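Local coordinates for protein methyltransferase (PDB 2B78) that probably transfers methyl groups from S-adenosyl-L-methionine, perhaps to RNA, and binds the spent cofactor S-adenosyl-L-homocysteine, at residues F174-F186 and I195-I207. Sequence-based numbering, arbitrary orientation.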
# COMPACT_ATOMS: atom_id res chain seq x y z
N PHE A 174 14.39 0.29 -13.69
CA PHE A 174 15.39 1.27 -13.27
C PHE A 174 15.44 1.33 -11.75
O PHE A 174 14.57 0.77 -11.07
CB PHE A 174 15.07 2.65 -13.86
CG PHE A 174 13.72 3.21 -13.46
CD1 PHE A 174 13.59 3.99 -12.31
CD2 PHE A 174 12.59 2.95 -14.22
CE1 PHE A 174 12.34 4.51 -11.92
CE2 PHE A 174 11.34 3.45 -13.85
CZ PHE A 174 11.21 4.23 -12.70
N LEU A 175 16.45 2.01 -11.21
CA LEU A 175 16.62 2.11 -9.77
C LEU A 175 16.11 3.43 -9.20
O LEU A 175 16.10 4.46 -9.89
CB LEU A 175 18.09 1.98 -9.40
CG LEU A 175 18.88 0.74 -9.83
CD1 LEU A 175 20.37 0.96 -9.52
CD2 LEU A 175 18.35 -0.49 -9.13
N ILE A 176 15.65 3.37 -7.96
CA ILE A 176 15.22 4.56 -7.23
C ILE A 176 15.91 4.42 -5.89
O ILE A 176 16.52 3.37 -5.61
CB ILE A 176 13.66 4.66 -7.07
CG1 ILE A 176 13.09 3.41 -6.40
CG2 ILE A 176 13.01 4.88 -8.45
CD1 ILE A 176 13.13 3.46 -4.88
N LEU A 177 15.86 5.46 -5.07
CA LEU A 177 16.49 5.42 -3.77
C LEU A 177 15.41 5.56 -2.71
O LEU A 177 14.45 6.32 -2.90
CB LEU A 177 17.50 6.57 -3.63
CG LEU A 177 18.72 6.40 -2.74
CD1 LEU A 177 19.71 5.46 -3.42
CD2 LEU A 177 19.38 7.76 -2.50
N GLU A 178 15.56 4.82 -1.61
CA GLU A 178 14.62 4.90 -0.49
C GLU A 178 15.43 4.69 0.78
O GLU A 178 16.08 3.65 0.93
CB GLU A 178 13.54 3.82 -0.58
CG GLU A 178 12.38 4.03 0.41
CD GLU A 178 11.51 2.80 0.56
OE1 GLU A 178 11.96 1.82 1.20
OE2 GLU A 178 10.37 2.81 0.05
N ASN A 179 15.38 5.67 1.68
CA ASN A 179 16.14 5.60 2.92
C ASN A 179 17.62 5.53 2.59
O ASN A 179 18.42 4.99 3.35
CB ASN A 179 15.73 4.37 3.73
CG ASN A 179 14.30 4.43 4.21
OD1 ASN A 179 13.57 3.43 4.16
ND2 ASN A 179 13.88 5.59 4.70
N GLY A 180 17.99 6.04 1.42
CA GLY A 180 19.39 6.02 1.05
C GLY A 180 19.94 4.76 0.41
O GLY A 180 21.15 4.67 0.20
N ILE A 181 19.10 3.77 0.14
CA ILE A 181 19.58 2.55 -0.52
C ILE A 181 18.78 2.36 -1.81
O ILE A 181 17.69 2.93 -1.98
CB ILE A 181 19.49 1.30 0.40
CG1 ILE A 181 18.05 0.86 0.59
CG2 ILE A 181 20.14 1.61 1.76
CD1 ILE A 181 17.95 -0.56 1.16
N SER A 182 19.34 1.58 -2.74
CA SER A 182 18.70 1.38 -4.05
C SER A 182 17.74 0.21 -4.14
O SER A 182 17.94 -0.82 -3.50
CB SER A 182 19.77 1.22 -5.13
OG SER A 182 20.60 2.37 -5.20
N TYR A 183 16.72 0.38 -4.98
CA TYR A 183 15.72 -0.64 -5.24
C TYR A 183 15.39 -0.61 -6.73
O TYR A 183 15.26 0.46 -7.32
CB TYR A 183 14.44 -0.36 -4.45
CG TYR A 183 14.58 -0.51 -2.96
CD1 TYR A 183 14.54 -1.76 -2.36
CD2 TYR A 183 14.76 0.61 -2.15
CE1 TYR A 183 14.68 -1.91 -0.97
CE2 TYR A 183 14.91 0.47 -0.76
CZ TYR A 183 14.86 -0.79 -0.19
OH TYR A 183 14.99 -0.93 1.17
N ASN A 184 15.24 -1.79 -7.32
CA ASN A 184 14.92 -1.95 -8.73
C ASN A 184 13.40 -1.96 -8.93
O ASN A 184 12.69 -2.77 -8.32
CB ASN A 184 15.55 -3.25 -9.26
CG ASN A 184 15.16 -3.57 -10.70
OD1 ASN A 184 14.15 -4.24 -10.95
ND2 ASN A 184 15.94 -3.08 -11.64
N VAL A 185 12.91 -1.06 -9.77
CA VAL A 185 11.48 -0.96 -10.03
C VAL A 185 11.16 -0.97 -11.53
O VAL A 185 12.06 -0.82 -12.37
CB VAL A 185 10.86 0.32 -9.39
CG1 VAL A 185 11.11 0.33 -7.88
CG2 VAL A 185 11.44 1.57 -10.04
N PHE A 186 9.88 -1.12 -11.83
CA PHE A 186 9.40 -1.15 -13.21
C PHE A 186 8.00 -0.53 -13.20
O PHE A 186 7.21 -0.82 -12.31
CB PHE A 186 9.40 -2.60 -13.73
CG PHE A 186 8.91 -3.63 -12.73
CD1 PHE A 186 7.56 -4.00 -12.68
CD2 PHE A 186 9.80 -4.24 -11.85
CE1 PHE A 186 7.12 -4.97 -11.77
CE2 PHE A 186 9.37 -5.21 -10.94
CZ PHE A 186 8.03 -5.58 -10.90
N ILE A 195 8.00 -2.86 -5.82
CA ILE A 195 8.13 -2.45 -4.44
C ILE A 195 6.83 -1.81 -3.94
O ILE A 195 6.04 -1.28 -4.74
CB ILE A 195 9.31 -1.46 -4.25
CG1 ILE A 195 9.58 -1.25 -2.75
CG2 ILE A 195 8.98 -0.11 -4.87
CD1 ILE A 195 10.89 -0.52 -2.45
N PHE A 196 6.59 -1.90 -2.64
CA PHE A 196 5.42 -1.27 -2.05
C PHE A 196 5.98 -0.15 -1.20
O PHE A 196 6.55 -0.38 -0.14
CB PHE A 196 4.61 -2.27 -1.22
CG PHE A 196 3.70 -3.14 -2.05
CD1 PHE A 196 2.45 -2.66 -2.46
CD2 PHE A 196 4.13 -4.38 -2.50
CE1 PHE A 196 1.64 -3.41 -3.30
CE2 PHE A 196 3.32 -5.14 -3.35
CZ PHE A 196 2.08 -4.66 -3.75
N LEU A 197 5.82 1.07 -1.70
CA LEU A 197 6.35 2.24 -1.04
C LEU A 197 5.81 2.47 0.36
O LEU A 197 6.49 3.07 1.19
CB LEU A 197 6.11 3.49 -1.90
CG LEU A 197 6.76 3.49 -3.30
CD1 LEU A 197 6.41 4.77 -4.03
CD2 LEU A 197 8.27 3.37 -3.18
N ASP A 198 4.59 2.02 0.63
CA ASP A 198 4.02 2.24 1.95
C ASP A 198 4.77 1.54 3.09
O ASP A 198 4.60 1.89 4.25
CB ASP A 198 2.53 1.85 1.99
CG ASP A 198 2.26 0.45 1.45
OD1 ASP A 198 3.01 -0.48 1.78
OD2 ASP A 198 1.27 0.30 0.70
N GLN A 199 5.63 0.58 2.76
CA GLN A 199 6.39 -0.11 3.81
C GLN A 199 7.79 0.49 4.05
O GLN A 199 8.66 -0.14 4.68
CB GLN A 199 6.51 -1.59 3.46
CG GLN A 199 5.15 -2.22 3.22
CD GLN A 199 5.22 -3.68 2.84
OE1 GLN A 199 5.86 -4.05 1.84
NE2 GLN A 199 4.55 -4.53 3.62
N ARG A 200 7.98 1.71 3.56
CA ARG A 200 9.27 2.40 3.68
C ARG A 200 9.82 2.50 5.09
O ARG A 200 11.02 2.35 5.30
CB ARG A 200 9.16 3.81 3.10
CG ARG A 200 10.43 4.64 3.30
CD ARG A 200 10.34 5.98 2.58
NE ARG A 200 9.32 6.83 3.18
CZ ARG A 200 8.10 7.04 2.69
NH1 ARG A 200 7.71 6.45 1.57
NH2 ARG A 200 7.27 7.83 3.34
N GLN A 201 8.97 2.79 6.05
CA GLN A 201 9.45 2.95 7.41
C GLN A 201 9.79 1.61 8.06
O GLN A 201 10.58 1.56 8.99
CB GLN A 201 8.44 3.77 8.23
CG GLN A 201 8.12 5.10 7.52
CD GLN A 201 7.25 6.04 8.34
OE1 GLN A 201 6.62 5.64 9.32
NE2 GLN A 201 7.20 7.29 7.92
N VAL A 202 9.21 0.53 7.56
CA VAL A 202 9.51 -0.80 8.10
C VAL A 202 10.89 -1.18 7.58
O VAL A 202 11.72 -1.72 8.31
CB VAL A 202 8.48 -1.86 7.65
CG1 VAL A 202 8.80 -3.19 8.31
CG2 VAL A 202 7.06 -1.43 8.03
N ARG A 203 11.13 -0.89 6.30
CA ARG A 203 12.43 -1.17 5.70
C ARG A 203 13.49 -0.29 6.36
O ARG A 203 14.63 -0.70 6.51
CB ARG A 203 12.41 -0.94 4.19
CG ARG A 203 11.70 -2.05 3.41
CD ARG A 203 11.84 -1.89 1.90
NE ARG A 203 11.11 -0.72 1.40
CZ ARG A 203 9.84 -0.74 1.03
NH1 ARG A 203 9.14 -1.87 1.09
NH2 ARG A 203 9.26 0.37 0.59
N ASN A 204 13.11 0.93 6.76
CA ASN A 204 14.06 1.82 7.43
C ASN A 204 14.56 1.20 8.74
O ASN A 204 15.73 1.31 9.08
CB ASN A 204 13.41 3.18 7.74
CG ASN A 204 14.40 4.19 8.31
OD1 ASN A 204 15.41 4.51 7.68
ND2 ASN A 204 14.10 4.69 9.51
N GLU A 205 13.65 0.55 9.47
CA GLU A 205 14.00 -0.08 10.75
C GLU A 205 15.01 -1.19 10.53
O GLU A 205 15.94 -1.37 11.33
CB GLU A 205 12.75 -0.67 11.42
CG GLU A 205 11.71 0.36 11.81
CD GLU A 205 12.18 1.24 12.96
OE1 GLU A 205 12.30 0.71 14.08
OE2 GLU A 205 12.42 2.44 12.73
N LEU A 206 14.82 -1.95 9.46
CA LEU A 206 15.70 -3.06 9.13
C LEU A 206 17.07 -2.55 8.71
O LEU A 206 18.11 -3.07 9.15
CB LEU A 206 15.06 -3.89 8.00
CG LEU A 206 13.84 -4.71 8.45
CD1 LEU A 206 12.99 -5.17 7.27
CD2 LEU A 206 14.35 -5.92 9.24
N ILE A 207 17.09 -1.52 7.87
CA ILE A 207 18.35 -0.94 7.42
C ILE A 207 19.08 -0.36 8.60
O ILE A 207 20.31 -0.34 8.64
CB ILE A 207 18.10 0.18 6.41
CG1 ILE A 207 17.47 -0.44 5.16
CG2 ILE A 207 19.41 0.90 6.08
CD1 ILE A 207 16.92 0.57 4.19
O HOH W 1 9.21 5.24 -0.43
O HOH W 2 17.79 3.66 6.33
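Glu-178 and Arg-203 form a buried salt bridge of the bidentate, side-on kind, in which a guanidinium offers two different nitrogens to one carboxylate. Arg-203 NE reaches Glu-178 OE1 at 2.7 Å while Arg-203 NH2 takes Glu-178 OE2, each N-H bending little from the line to its acceptor (162°) and each oxygen using its syn lone pair. The two flat groups lie almost in one plane. At its far end the same guanidinium turns NH1 and NH2 to one carbonyl, Arg-203 NH2 to Phe-196 O measuring 2.9 Å, so four bonds fix its rotation. Ile-195 CD1 covers one guanidinium face and also rests on a face of the Tyr-183 ring, a CH-pi contact 3.9 Å from the centroid; the methyl sits in the angle between ring and guanidinium, whose planes are 67° apart.

Glu-178 has a further tie: a water bridges OE2 to Arg-200 NH1, while Arg-200 NH2 is held by a salt bridge to Asp-365. With CG anti to the backbone N (chi1 -169°) and an extended chain, Glu-178 reaches past the aliphatic part of Arg-200 to its partner. Farther along, Ile-207 CD1 and Ile-181 CD1 meet tip to tip, a tight 3.4 Å apart. At the other end Val-185 CG1 packs on Ile-195 CG2.

The type I' turn Glu-178 to Ile-181 lays the hairpin's end along the first two turns of helix 200-210, which leads into strand 215-219 of the seven-stranded, Rossmann-like methyltransferase sheet. Val-228 and Phe-226 of helix 225-232 touch Tyr-183 and Arg-203, helix 247-257 packs against Ser-182 and Asn-184, and Tyr-115 of strand 110-115 touches Val-185, Ile-195 and Leu-197.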